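PDB 5LO9: cytochrome C from Marichromatium purpuratum 984, which probably carries electrons between its c-type hemes as a fused TsdBA thiosulfate dehydrogenase, in which thiosulfate is bound beside one heme. Local coordinates for residues L118-C121 with V122-H125; H291-N294 with G295-A298; V130-G133 with A134-P138; L174-D177 with E178-L182. All coordinates share one frame; numbering follows the deposited sequence.

How the interactions relate
Following the chain from the N terminus, the order is interaction 1 (118-125), interaction 3 (130-138), interaction 4 (174-182) and interaction 2 (291-298). Each closes a short local turn, and because all four are in series none encloses or crosses another. The first three belong to one cytochrome c unit: interaction 1 attaches the heme, interaction 3 folds back against it and touches interaction 1 directly, and interaction 4 starts helix 176-187, whose L182 packs on C121. Interaction 2 follows much later in the chain, at another heme; its centre and that of interaction 1 are about 14 Å apart, and their nearest atoms, about 6 Å apart, do not touch.

Interaction 1. Residues L118-C121 with V122-H125; sequences LPAC and VRCH. With HEC (heme c), chain D.
C121 and H125 meet across one turn of the CXXCH heme-binding motif, which spans C121 to H125 and is a hallmark of cytochrome c. H125 N donates to C121 O at 2.9 Å (N-H...O 157°), in the carbonyl plane, and the same oxygen lies at the edge of the imidazole ring. Both cysteine sulfurs sit beside their backbone N, anti to the carbonyl carbon (chi1 -47° for C121, -65° for C124), and from there each reaches the porphyrin rim: C121 SG is bonded to heme CAB at 1.8 Å and C124 SG to CAC at 2.0 Å. The histidine ring approaches the porphyrin from one face and places NE2 2.1 Å from the heme iron. M167 is the second axial ligand, while H125 ND1 donates to P137 O, a bond that should fix the ring's rotation and would make the imidazole a somewhat stronger donor to iron.

The turn starts just before the motif, where R123 N bonds A120 O at 2.9 Å from well above the carbonyl plane. Bends at chi2 and chi3 bring R123 NH2 back to 4.2 Å from A120 CB; its guanidinium has R269 as a like-charged neighbour, close to another heme. On the apolar side, A120 CB rests against V122 CG2 at 4.0 Å, and P119 CB lies 4.3 Å from R123 CB.

Interaction 2. Residues H291-N294 with G295-A298; sequences HLDN and GRRA. With HEC (heme c), chain E; EDO (1,2-ethanediol), chain B.
H291 O accepts the amide of G295, with N and O 2.9 Å apart, and this bond closes the turn behind the heme ligand. Two further backbone bonds carry the chain onward: D293 O takes R296 N at 3.1 Å from above its carbonyl plane, and L292 O takes R297 N, also at 3.1 Å, with the donor tilted 28° from the plane. L292 O is additionally approached by G295 N and R296 N, but both bonds are weak. At its other end, H291 holds the iron of the bound heme through NE2, with an NE2-FE distance of 2.2 Å, while its ND1 donates to S301 O.

H291 ends another CXXCH motif, the third of the chain, whose cysteines C287 and C290 bind the same heme covalently, so the turn forms the exit from that motif. D293, N294 and G295 all have positive phi, and at 93° the phi of G295 would press any CB against the preceding carbonyl oxygen.

Outside the backbone, R296 runs extended from CG to NE across D293, its CD 3.8 Å from D293 OD2, with the carboxylate and guanidinium planes 37° apart. Their charged ends do not pair: D293 OD1 forms a salt bridge with R249, R296 NH2 donates to P247 O, and R297 NH2 bridges to D117. N294 ND2 bonds A265 O and makes a weak contact with ethanediol O1 at 3.2 Å. L292 and R297 meet at their bases, CB to CB at 4.1 Å.

Interaction 3. Residues V130-G133 with A134-P138; sequences VGAG and AVFPP. With HEC (heme c), chain D.
A132 N donates to F136 O across a tight reversal of the chain, at 2.9 Å and nearly straight (N-H...O 176°), with the donor tilted only 19° from the carbonyl plane. It is the one hydrogen bond linking 130-133 to 134-138. Glycines G131 and G133, both with positive phi, stand on either side of A132; G131 has no side chain, which lets its CA come within 3.5 Å of F136 O.

The side chains A132 and F136 meet beside this bond, CB to CB at 3.8 Å. F136 has its CG anti to the carbonyl carbon (chi1 -65°), which carries the ring away from 130-133 and toward the heme. There CE1 comes within 3.6 Å of heme CMD, while A132 O lies at the ring's edge, in its plane. V135 CG1 covers one face, 3.4 Å above the plane and over the ring centre. P137 adds to the wall of the heme pocket, its CD 3.6 Å from heme CAD. At the open end of the loop, P138 CB rests on V130 O at 3.5 Å.

The loop joins helix 121-125 to helix 144-156 in this cytochrome c unit and borders two others. A134 and P137 pack on A46 and Y47 of helix 45-57, V135 and F136 on L404 and C405 of helix 403-406, and V130 and A132 on V415 and L413 of strand 413-415.

Interaction 4. Residues L174-D177 with E178-L182; sequences LDAD and EQRAL. With PGO (S-1,2-propanediol), chain P.
A capping box starts helix 176-187, with D175 as its N-cap and E178 as the reciprocal partner. D175 OD1 accepts E178 N at 2.9 Å, and in return E178 OE1 accepts D175 N at 3.0 Å with a nearly straight bond (172°). D175 reaches its partner because CG sits between the backbone N and carbonyl carbon (chi1 69°), turning the carboxylate back over the first helical turn. E178 approaches with an extended chain at about a right angle to D175, and the two carboxylates lie stacked with planes 19° apart. That closeness of like charges is probably eased by the amides each acid accepts and by the salt bridge from E178 OE2 to R116.

The regular helical bonds follow, Q179 N to D175 O at 3.0 Å and A181 N to D177 O at 3.0 Å. Starting from the same first turn, D177 reaches R180 in an i to i+3 salt bridge: R180 NH2 meets D177 OD1 at 2.8 Å, close to the guanidinium plane, although the carboxylate is turned steeply away from that plane. The arginine chain bends at chi3 to bring this about, and A176 O then lies over the centre of one guanidinium face.

Facing inward, L174 and L182 lead the helix start toward helix 102-110, both packing on L107, while Q179 lies against L148 and L151 of helix 144-156. The two leucines cross at about a right angle, with L174 CD1 3.8 Å from L182 CD1.

Interaction 1. Residues L118-C121 with V122-H125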
loop_
_atom_site.group_PDB
_atom_site.type_symbol
_atom_site.label_atom_id
_atom_site.label_comp_id
_atom_site.label_asym_id
_atom_site.label_seq_id
_atom_site.Cartn_x
_atom_site.Cartn_y
_atom_site.Cartn_z
ATOM N N LEU A 118 -5.738 29.997 1.382
ATOM C CA LEU A 118 -4.697 30.946 1.046
ATOM C C LEU A 118 -3.497 30.230 0.442
ATOM O O LEU A 118 -2.853 29.442 1.147
ATOM C CB LEU A 118 -4.276 31.680 2.309
ATOM C CG LEU A 118 -3.110 32.652 2.191
ATOM C CD1 LEU A 118 -3.464 33.836 1.279
ATOM C CD2 LEU A 118 -2.747 33.130 3.592
ATOM N N PRO A 119 -3.144 30.446 -0.817
ATOM C CA PRO A 119 -1.946 29.796 -1.374
ATOM C C PRO A 119 -0.661 30.361 -0.773
ATOM O O PRO A 119 -0.631 31.452 -0.203
ATOM C CB PRO A 119 -2.028 30.126 -2.862
ATOM C CG PRO A 119 -3.463 30.574 -3.089
ATOM C CD PRO A 119 -3.865 31.224 -1.827
ATOM N N ALA A 120 0.420 29.599 -0.921
ATOM C CA ALA A 120 1.739 30.105 -0.552
ATOM C C ALA A 120 2.107 31.343 -1.368
ATOM O O ALA A 120 1.792 31.458 -2.556
ATOM C CB ALA A 120 2.808 29.047 -0.777
ATOM N N CYS A 121 2.844 32.255 -0.740
ATOM C CA CYS A 121 3.277 33.420 -1.488
ATOM C C CYS A 121 4.042 32.986 -2.734
ATOM O O CYS A 121 3.898 33.584 -3.808
ATOM C CB CYS A 121 4.135 34.324 -0.602
ATOM S SG CYS A 121 3.428 34.645 1.042
ATOM N N VAL A 122 4.843 31.923 -2.624
ATOM C CA VAL A 122 5.683 31.522 -3.755
ATOM C C VAL A 122 4.888 30.886 -4.876
ATOM O O VAL A 122 5.408 30.731 -5.981
ATOM C CB VAL A 122 6.813 30.561 -3.320
ATOM C CG1 VAL A 122 7.719 31.202 -2.315
ATOM C CG2 VAL A 122 6.246 29.287 -2.712
ATOM N N ARG A 123 3.626 30.561 -4.642
ATOM C CA ARG A 123 2.819 29.973 -5.696
ATOM C C ARG A 123 2.542 30.973 -6.819
ATOM O O ARG A 123 2.315 30.566 -7.957
ATOM C CB ARG A 123 1.528 29.443 -5.092
ATOM C CG ARG A 123 0.881 28.377 -5.877
ATOM C CD ARG A 123 1.862 27.191 -6.158
ATOM N NE ARG A 123 2.419 26.757 -4.890
ATOM C CZ ARG A 123 3.678 26.433 -4.646
ATOM N NH1 ARG A 123 4.604 26.471 -5.595
ATOM N NH2 ARG A 123 4.001 26.056 -3.410
ATOM N N CYS A 124 2.504 32.267 -6.507
ATOM C CA CYS A 124 2.411 33.336 -7.488
ATOM C C CYS A 124 3.709 34.110 -7.637
ATOM O O CYS A 124 3.971 34.638 -8.723
ATOM C CB CYS A 124 1.323 34.362 -7.108
ATOM S SG CYS A 124 -0.427 33.873 -7.068
ATOM N N HIS A 125 4.502 34.246 -6.565
ATOM C CA HIS A 125 5.705 35.077 -6.615
ATOM C C HIS A 125 6.957 34.309 -7.012
ATOM O O HIS A 125 8.056 34.875 -7.006
ATOM C CB HIS A 125 5.931 35.776 -5.275
ATOM C CG HIS A 125 4.997 36.930 -5.052
ATOM N ND1 HIS A 125 5.225 38.178 -5.588
ATOM C CD2 HIS A 125 3.819 37.017 -4.386
ATOM C CE1 HIS A 125 4.236 38.987 -5.251
ATOM N NE2 HIS A 125 3.373 38.307 -4.521
HETATM FE FE HEC D . 1.636 39.056 -3.677
HETATM C CHA HEC D . 2.505 42.059 -5.218
HETATM C CHB HEC D . 3.339 40.062 -0.784
HETATM C CHC HEC D . 0.901 35.997 -2.168
HETATM C CHD HEC D . -0.296 38.182 -6.440
HETATM N NA HEC D . 2.726 40.749 -3.124
HETATM C C1A HEC D . 2.959 41.821 -3.870
HETATM C C2A HEC D . 3.745 42.864 -3.188
HETATM C C3A HEC D . 3.980 42.285 -1.862
HETATM C C4A HEC D . 3.302 40.962 -1.936
HETATM C CMA HEC D . 4.741 42.919 -0.732
HETATM C CAA HEC D . 4.214 44.209 -3.685
HETATM C CBA HEC D . 5.596 44.061 -4.303
HETATM C CGA HEC D . 6.136 45.401 -4.747
HETATM O O1A HEC D . 7.163 45.424 -5.457
HETATM O O2A HEC D . 5.535 46.438 -4.379
HETATM N NB HEC D . 2.047 38.192 -1.822
HETATM C C1B HEC D . 2.734 38.734 -0.815
HETATM C C2B HEC D . 2.841 37.837 0.365
HETATM C C3B HEC D . 2.100 36.642 -0.050
HETATM C C4B HEC D . 1.658 36.982 -1.412
HETATM C CMB HEC D . 3.535 38.126 1.668
HETATM C CAB HEC D . 1.852 35.356 0.686
HETATM C CBB HEC D . 1.188 35.640 2.003
HETATM N NC HEC D . 0.518 37.385 -4.208
HETATM C C1C HEC D . 0.366 36.274 -3.498
HETATM C C2C HEC D . -0.474 35.261 -4.166
HETATM C C3C HEC D . -0.857 35.900 -5.432
HETATM C C4C HEC D . -0.178 37.219 -5.334
HETATM C CMC HEC D . -0.836 33.918 -3.610
HETATM C CAC HEC D . -1.660 35.387 -6.606
HETATM C CBC HEC D . -2.910 34.599 -6.335
HETATM N ND HEC D . 1.186 39.950 -5.495
HETATM C C1D HEC D . 0.394 39.470 -6.439
HETATM C C2D HEC D . 0.277 40.365 -7.607
HETATM C C3D HEC D . 1.096 41.507 -7.276
HETATM C C4D HEC D . 1.619 41.137 -5.931
HETATM C CMD HEC D . -0.519 40.158 -8.834
HETATM C CAD HEC D . 1.332 42.735 -8.121
HETATM C CBD HEC D . 0.373 43.871 -7.738
HETATM C CGD HEC D . 0.400 44.998 -8.751
HETATM O O1D HEC D . 0.391 46.150 -8.275
HETATM O O2D HEC D . 0.444 44.752 -9.987
#

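Interaction 2. Residues H291-N294 with G295-A298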
loop_
_atom_site.group_PDB
_atom_site.type_symbol
_atom_site.label_atom_id
_atom_site.label_comp_id
_atom_site.label_asym_id
_atom_site.label_seq_id
_atom_site.Cartn_x
_atom_site.Cartn_y
_atom_site.Cartn_z
ATOM N N HIS A 291 -3.032 18.490 -7.796
ATOM C CA HIS A 291 -3.390 17.918 -6.490
ATOM C C HIS A 291 -2.930 18.949 -5.460
ATOM O O HIS A 291 -1.837 18.866 -4.882
ATOM C CB HIS A 291 -2.750 16.540 -6.243
ATOM C CG HIS A 291 -3.123 15.491 -7.248
ATOM N ND1 HIS A 291 -4.313 14.802 -7.189
ATOM C CD2 HIS A 291 -2.442 14.977 -8.306
ATOM C CE1 HIS A 291 -4.357 13.916 -8.176
ATOM N NE2 HIS A 291 -3.234 13.998 -8.867
ATOM N N LEU A 292 -3.772 19.949 -5.245
ATOM C CA LEU A 292 -3.321 21.179 -4.619
ATOM C C LEU A 292 -2.912 20.993 -3.147
ATOM O O LEU A 292 -3.320 20.059 -2.446
ATOM C CB LEU A 292 -4.429 22.204 -4.741
ATOM C CG LEU A 292 -4.874 22.461 -6.167
ATOM C CD1 LEU A 292 -5.973 23.475 -6.137
ATOM C CD2 LEU A 292 -3.714 22.948 -7.001
ATOM N N ASP A 293 -2.121 21.949 -2.677
ATOM C CA ASP A 293 -1.515 21.895 -1.351
ATOM C C ASP A 293 -0.677 20.631 -1.222
ATOM O O ASP A 293 -0.651 19.970 -0.180
ATOM C CB ASP A 293 -2.551 21.991 -0.222
ATOM C CG ASP A 293 -1.913 22.395 1.102
ATOM O OD1 ASP A 293 -0.714 22.785 1.055
ATOM O OD2 ASP A 293 -2.585 22.362 2.163
ATOM N N ASN A 294 -0.018 20.283 -2.319
ATOM C CA ASN A 294 0.921 19.157 -2.360
ATOM C C ASN A 294 0.247 17.852 -1.949
ATOM O O ASN A 294 0.838 16.999 -1.287
ATOM C CB ASN A 294 2.149 19.441 -1.504
ATOM C CG ASN A 294 3.413 18.852 -2.100
ATOM O OD1 ASN A 294 3.577 18.807 -3.328
ATOM N ND2 ASN A 294 4.335 18.437 -1.232
ATOM N N GLY A 295 -0.987 17.682 -2.402
ATOM C CA GLY A 295 -1.719 16.478 -2.162
ATOM C C GLY A 295 -2.585 16.515 -0.941
ATOM O O GLY A 295 -3.214 15.500 -0.640
ATOM N N ARG A 296 -2.712 17.660 -0.265
ATOM C CA ARG A 296 -3.495 17.685 0.973
ATOM C C ARG A 296 -4.916 18.213 0.820
ATOM O O ARG A 296 -5.728 18.005 1.729
ATOM C CB ARG A 296 -2.803 18.537 2.029
ATOM C CG ARG A 296 -1.354 18.175 2.311
ATOM C CD ARG A 296 -0.699 19.237 3.121
ATOM N NE ARG A 296 0.428 18.783 3.917
ATOM C CZ ARG A 296 0.327 18.332 5.159
ATOM N NH1 ARG A 296 -0.859 18.222 5.762
ATOM N NH2 ARG A 296 1.422 17.970 5.788
ATOM N N ARG A 297 -5.244 18.859 -0.299
ATOM C CA ARG A 297 -6.461 19.661 -0.395
ATOM C C ARG A 297 -7.689 18.826 -0.728
ATOM O O ARG A 297 -7.805 18.257 -1.830
ATOM C CB ARG A 297 -6.287 20.720 -1.461
ATOM C CG ARG A 297 -7.506 21.573 -1.685
ATOM C CD ARG A 297 -7.610 22.623 -0.638
ATOM N NE ARG A 297 -8.475 23.727 -1.057
ATOM C CZ ARG A 297 -8.984 24.636 -0.240
ATOM N NH1 ARG A 297 -8.751 24.596 1.061
ATOM N NH2 ARG A 297 -9.706 25.600 -0.744
ATOM N N ALA A 298 -8.627 18.791 0.207
ATOM C CA ALA A 298 -9.920 18.216 -0.104
ATOM C C ALA A 298 -10.523 18.891 -1.327
ATOM O O ALA A 298 -10.405 20.112 -1.523
ATOM C CB ALA A 298 -10.864 18.371 1.069
HETATM FE FE HEC E . -2.910 12.558 -10.495
HETATM C CHA HEC E . -5.885 10.853 -9.730
HETATM C CHB HEC E . -1.171 10.652 -8.128
HETATM C CHC HEC E . 0.123 14.087 -11.458
HETATM C CHD HEC E . -4.678 14.705 -12.516
HETATM N NA HEC E . -3.450 11.043 -9.174
HETATM C C1A HEC E . -4.657 10.507 -9.035
HETATM C C2A HEC E . -4.710 9.431 -8.021
HETATM C C3A HEC E . -3.340 9.371 -7.541
HETATM C C4A HEC E . -2.625 10.412 -8.320
HETATM C CMA HEC E . -2.812 8.473 -6.481
HETATM C CAA HEC E . -5.916 8.643 -7.576
HETATM C CBA HEC E . -6.825 9.552 -6.756
HETATM C CGA HEC E . -7.985 8.780 -6.150
HETATM O O1A HEC E . -8.586 9.322 -5.195
HETATM O O2A HEC E . -8.323 7.653 -6.624
HETATM N NB HEC E . -0.906 12.416 -9.926
HETATM C C1B HEC E . -0.425 11.599 -8.964
HETATM C C2B HEC E . 1.028 11.704 -8.798
HETATM C C3B HEC E . 1.406 12.708 -9.783
HETATM C C4B HEC E . 0.131 13.069 -10.430
HETATM C CMB HEC E . 1.894 10.987 -7.825
HETATM C CAB HEC E . 2.783 13.211 -10.070
HETATM C CBB HEC E . 3.600 12.037 -10.610
HETATM N NC HEC E . -2.367 14.114 -11.778
HETATM C C1C HEC E . -1.135 14.593 -12.013
HETATM C C2C HEC E . -1.130 15.767 -12.916
HETATM C C3C HEC E . -2.558 15.939 -13.234
HETATM C C4C HEC E . -3.222 14.866 -12.458
HETATM C CMC HEC E . 0.077 16.543 -13.379
HETATM C CAC HEC E . -3.258 16.987 -14.080
HETATM C CBC HEC E . -2.631 17.117 -15.431
HETATM N ND HEC E . -4.919 12.719 -11.027
HETATM C C1D HEC E . -5.413 13.635 -11.846
HETATM C C2D HEC E . -6.871 13.515 -12.026
HETATM C C3D HEC E . -7.271 12.357 -11.206
HETATM C C4D HEC E . -5.951 11.957 -10.647
HETATM C CMD HEC E . -7.690 14.401 -12.899
HETATM C CAD HEC E . -8.640 11.743 -10.974
HETATM C CBD HEC E . -9.387 11.282 -12.244
HETATM C CGD HEC E . -8.756 10.163 -13.100
HETATM O O1D HEC E . -7.561 10.215 -13.521
HETATM O O2D HEC E . -9.493 9.190 -13.415
HETATM C C1 EDO B . 5.320 19.346 1.978
HETATM O O1 EDO B . 4.897 20.416 1.157
HETATM C C2 EDO B . 4.111 18.830 2.776
HETATM O O2 EDO B . 3.489 17.563 2.449
#

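Interaction 3. Residues V130-G133 with A134-P138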
loop_
_atom_site.group_PDB
_atom_site.type_symbol
_atom_site.label_atom_id
_atom_site.label_comp_id
_atom_site.label_asym_id
_atom_site.label_seq_id
_atom_site.Cartn_x
_atom_site.Cartn_y
_atom_site.Cartn_z
ATOM N N VAL A 130 11.647 35.201 -6.133
ATOM C CA VAL A 130 12.426 35.964 -7.104
ATOM C C VAL A 130 11.560 36.573 -8.192
ATOM O O VAL A 130 12.078 37.267 -9.073
ATOM C CB VAL A 130 13.506 35.035 -7.692
ATOM C CG1 VAL A 130 14.401 34.600 -6.595
ATOM C CG2 VAL A 130 12.868 33.818 -8.381
ATOM N N GLY A 131 10.259 36.364 -8.140
ATOM C CA GLY A 131 9.374 36.912 -9.143
ATOM C C GLY A 131 8.968 35.866 -10.159
ATOM O O GLY A 131 9.642 34.862 -10.352
ATOM N N ALA A 132 7.827 36.137 -10.846
ATOM C CA ALA A 132 7.249 35.272 -11.861
ATOM C C ALA A 132 6.773 36.131 -13.025
ATOM O O ALA A 132 5.586 36.314 -13.280
ATOM C CB ALA A 132 6.100 34.441 -11.293
ATOM N N GLY A 133 7.710 36.662 -13.775
ATOM C CA GLY A 133 7.343 37.506 -14.891
ATOM C C GLY A 133 6.896 38.895 -14.481
ATOM O O GLY A 133 7.093 39.345 -13.348
ATOM N N ALA A 134 6.288 39.591 -15.443
ATOM C CA ALA A 134 5.971 41.010 -15.250
ATOM C C ALA A 134 4.809 41.219 -14.282
ATOM O O ALA A 134 4.863 42.120 -13.437
ATOM C CB ALA A 134 5.639 41.653 -16.573
ATOM N N VAL A 135 3.777 40.363 -14.362
ATOM C CA VAL A 135 2.634 40.458 -13.458
ATOM C C VAL A 135 3.046 40.310 -12.013
ATOM O O VAL A 135 2.492 40.967 -11.129
ATOM C CB VAL A 135 1.599 39.374 -13.776
ATOM C CG1 VAL A 135 0.473 39.406 -12.762
ATOM C CG2 VAL A 135 1.056 39.544 -15.098
ATOM N N PHE A 136 3.967 39.410 -11.728
ATOM C CA PHE A 136 4.170 38.964 -10.354
ATOM C C PHE A 136 5.558 39.369 -9.886
ATOM O O PHE A 136 6.548 38.722 -10.254
ATOM C CB PHE A 136 3.953 37.457 -10.264
ATOM C CG PHE A 136 2.536 37.038 -10.560
ATOM C CD1 PHE A 136 1.521 37.215 -9.625
ATOM C CD2 PHE A 136 2.214 36.463 -11.767
ATOM C CE1 PHE A 136 0.189 36.822 -9.900
ATOM C CE2 PHE A 136 0.889 36.071 -12.057
ATOM C CZ PHE A 136 -0.120 36.253 -11.128
ATOM N N PRO A 137 5.685 40.427 -9.088
ATOM C CA PRO A 137 6.999 40.996 -8.796
ATOM C C PRO A 137 7.736 40.175 -7.759
ATOM O O PRO A 137 7.111 39.419 -6.992
ATOM C CB PRO A 137 6.665 42.391 -8.232
ATOM C CG PRO A 137 5.396 42.175 -7.538
ATOM C CD PRO A 137 4.616 41.195 -8.434
ATOM N N PRO A 138 9.054 40.361 -7.654
ATOM C CA PRO A 138 9.808 39.711 -6.583
ATOM C C PRO A 138 9.493 40.327 -5.242
ATOM O O PRO A 138 9.175 41.510 -5.143
ATOM C CB PRO A 138 11.263 39.963 -6.971
ATOM C CG PRO A 138 11.249 41.173 -7.807
ATOM C CD PRO A 138 9.881 41.298 -8.419
HETATM FE FE HEC D . 1.636 39.056 -3.677
HETATM C CHA HEC D . 2.505 42.059 -5.218
HETATM C CHB HEC D . 3.339 40.062 -0.784
HETATM C CHC HEC D . 0.901 35.997 -2.168
HETATM C CHD HEC D . -0.296 38.182 -6.440
HETATM N NA HEC D . 2.726 40.749 -3.124
HETATM C C1A HEC D . 2.959 41.821 -3.870
HETATM C C2A HEC D . 3.745 42.864 -3.188
HETATM C C3A HEC D . 3.980 42.285 -1.862
HETATM C C4A HEC D . 3.302 40.962 -1.936
HETATM C CMA HEC D . 4.741 42.919 -0.732
HETATM C CAA HEC D . 4.214 44.209 -3.685
HETATM C CBA HEC D . 5.596 44.061 -4.303
HETATM C CGA HEC D . 6.136 45.401 -4.747
HETATM O O1A HEC D . 7.163 45.424 -5.457
HETATM O O2A HEC D . 5.535 46.438 -4.379
HETATM N NB HEC D . 2.047 38.192 -1.822
HETATM C C1B HEC D . 2.734 38.734 -0.815
HETATM C C2B HEC D . 2.841 37.837 0.365
HETATM C C3B HEC D . 2.100 36.642 -0.050
HETATM C C4B HEC D . 1.658 36.982 -1.412
HETATM C CMB HEC D . 3.535 38.126 1.668
HETATM C CAB HEC D . 1.852 35.356 0.686
HETATM C CBB HEC D . 1.188 35.640 2.003
HETATM N NC HEC D . 0.518 37.385 -4.208
HETATM C C1C HEC D . 0.366 36.274 -3.498
HETATM C C2C HEC D . -0.474 35.261 -4.166
HETATM C C3C HEC D . -0.857 35.900 -5.432
HETATM C C4C HEC D . -0.178 37.219 -5.334
HETATM C CMC HEC D . -0.836 33.918 -3.610
HETATM C CAC HEC D . -1.660 35.387 -6.606
HETATM C CBC HEC D . -2.910 34.599 -6.335
HETATM N ND HEC D . 1.186 39.950 -5.495
HETATM C C1D HEC D . 0.394 39.470 -6.439
HETATM C C2D HEC D . 0.277 40.365 -7.607
HETATM C C3D HEC D . 1.096 41.507 -7.276
HETATM C C4D HEC D . 1.619 41.137 -5.931
HETATM C CMD HEC D . -0.519 40.158 -8.834
HETATM C CAD HEC D . 1.332 42.735 -8.121
HETATM C CBD HEC D . 0.373 43.871 -7.738
HETATM C CGD HEC D . 0.400 44.998 -8.751
HETATM O O1D HEC D . 0.391 46.150 -8.275
HETATM O O2D HEC D . 0.444 44.752 -9.987
#

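Interaction 4. Residues L174-D177 with E178-L182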
loop_
_atom_site.group_PDB
_atom_site.type_symbol
_atom_site.label_atom_id
_atom_site.label_comp_id
_atom_site.label_asym_id
_atom_site.label_seq_id
_atom_site.Cartn_x
_atom_site.Cartn_y
_atom_site.Cartn_z
ATOM N N LEU A 174 -4.256 37.970 6.492
ATOM C CA LEU A 174 -3.093 37.954 7.367
ATOM C C LEU A 174 -3.322 38.868 8.568
ATOM O O LEU A 174 -3.940 39.933 8.433
ATOM C CB LEU A 174 -1.850 38.430 6.620
ATOM C CG LEU A 174 -1.471 37.754 5.314
ATOM C CD1 LEU A 174 -0.278 38.470 4.638
ATOM C CD2 LEU A 174 -1.151 36.340 5.595
ATOM N N ASP A 175 -2.819 38.456 9.741
ATOM C CA ASP A 175 -2.807 39.313 10.921
ATOM C C ASP A 175 -1.461 40.055 10.991
ATOM O O ASP A 175 -0.536 39.790 10.227
ATOM C CB ASP A 175 -3.141 38.513 12.211
ATOM C CG ASP A 175 -2.063 37.505 12.637
ATOM O OD1 ASP A 175 -0.846 37.803 12.498
ATOM O OD2 ASP A 175 -2.444 36.437 13.205
ATOM N N ALA A 176 -1.389 41.051 11.876
ATOM C CA ALA A 176 -0.215 41.922 11.951
ATOM C C ALA A 176 1.082 41.137 12.156
ATOM O O ALA A 176 2.126 41.487 11.581
ATOM C CB ALA A 176 -0.399 42.895 13.108
ATOM N N ASP A 177 1.054 40.126 13.045
ATOM C CA ASP A 177 2.254 39.338 13.313
ATOM C C ASP A 177 2.726 38.640 12.055
ATOM O O ASP A 177 3.924 38.656 11.730
ATOM C CB ASP A 177 1.992 38.324 14.436
ATOM C CG ASP A 177 1.964 38.981 15.829
ATOM O OD1 ASP A 177 2.125 40.236 15.921
ATOM O OD2 ASP A 177 1.789 38.236 16.831
ATOM N N GLU A 178 1.790 38.074 11.297
ATOM C CA GLU A 178 2.183 37.357 10.094
ATOM C C GLU A 178 2.776 38.314 9.078
ATOM O O GLU A 178 3.738 37.964 8.386
ATOM C CB GLU A 178 0.983 36.602 9.520
ATOM C CG GLU A 178 0.605 35.392 10.343
ATOM C CD GLU A 178 -0.810 34.916 10.085
ATOM O OE1 GLU A 178 -1.643 35.748 9.681
ATOM O OE2 GLU A 178 -1.108 33.725 10.315
ATOM N N GLN A 179 2.252 39.546 9.016
ATOM C CA GLN A 179 2.789 40.526 8.078
ATOM C C GLN A 179 4.247 40.830 8.373
ATOM O O GLN A 179 5.084 40.835 7.456
ATOM C CB GLN A 179 1.966 41.797 8.117
ATOM C CG GLN A 179 0.607 41.614 7.494
ATOM C CD GLN A 179 -0.225 42.855 7.536
ATOM O OE1 GLN A 179 0.221 43.891 8.042
ATOM N NE2 GLN A 179 -1.426 42.787 6.948
ATOM N N ARG A 180 4.588 41.001 9.657
ATOM C CA ARG A 180 5.981 41.260 10.003
ATOM C C ARG A 180 6.854 40.059 9.672
ATOM O O ARG A 180 7.905 40.205 9.022
ATOM C CB ARG A 180 6.103 41.643 11.484
ATOM C CG ARG A 180 5.534 43.037 11.808
ATOM C CD ARG A 180 5.745 43.422 13.260
ATOM N NE ARG A 180 4.677 42.860 14.081
ATOM C CZ ARG A 180 3.498 43.452 14.309
ATOM N NH1 ARG A 180 3.201 44.654 13.778
ATOM N NH2 ARG A 180 2.598 42.825 15.067
ATOM N N ALA A 181 6.386 38.855 10.016
ATOM C CA ALA A 181 7.210 37.679 9.781
ATOM C C ALA A 181 7.454 37.470 8.294
ATOM O O ALA A 181 8.587 37.206 7.877
ATOM C CB ALA A 181 6.549 36.458 10.399
ATOM N N LEU A 182 6.394 37.597 7.487
ATOM C CA LEU A 182 6.506 37.478 6.038
ATOM C C LEU A 182 7.420 38.543 5.477
ATOM O O LEU A 182 8.142 38.304 4.509
ATOM C CB LEU A 182 5.129 37.568 5.395
ATOM C CG LEU A 182 4.333 36.275 5.629
ATOM C CD1 LEU A 182 2.862 36.454 5.501
ATOM C CD2 LEU A 182 4.760 35.257 4.637
HETATM C C1 PGO P . -6.465 42.134 8.546
HETATM C C2 PGO P . -7.843 42.774 8.319
HETATM C C3 PGO P . -8.983 41.778 8.639
HETATM O O1 PGO P . -5.425 42.879 7.881
HETATM O O2 PGO P . -7.902 43.308 6.972
#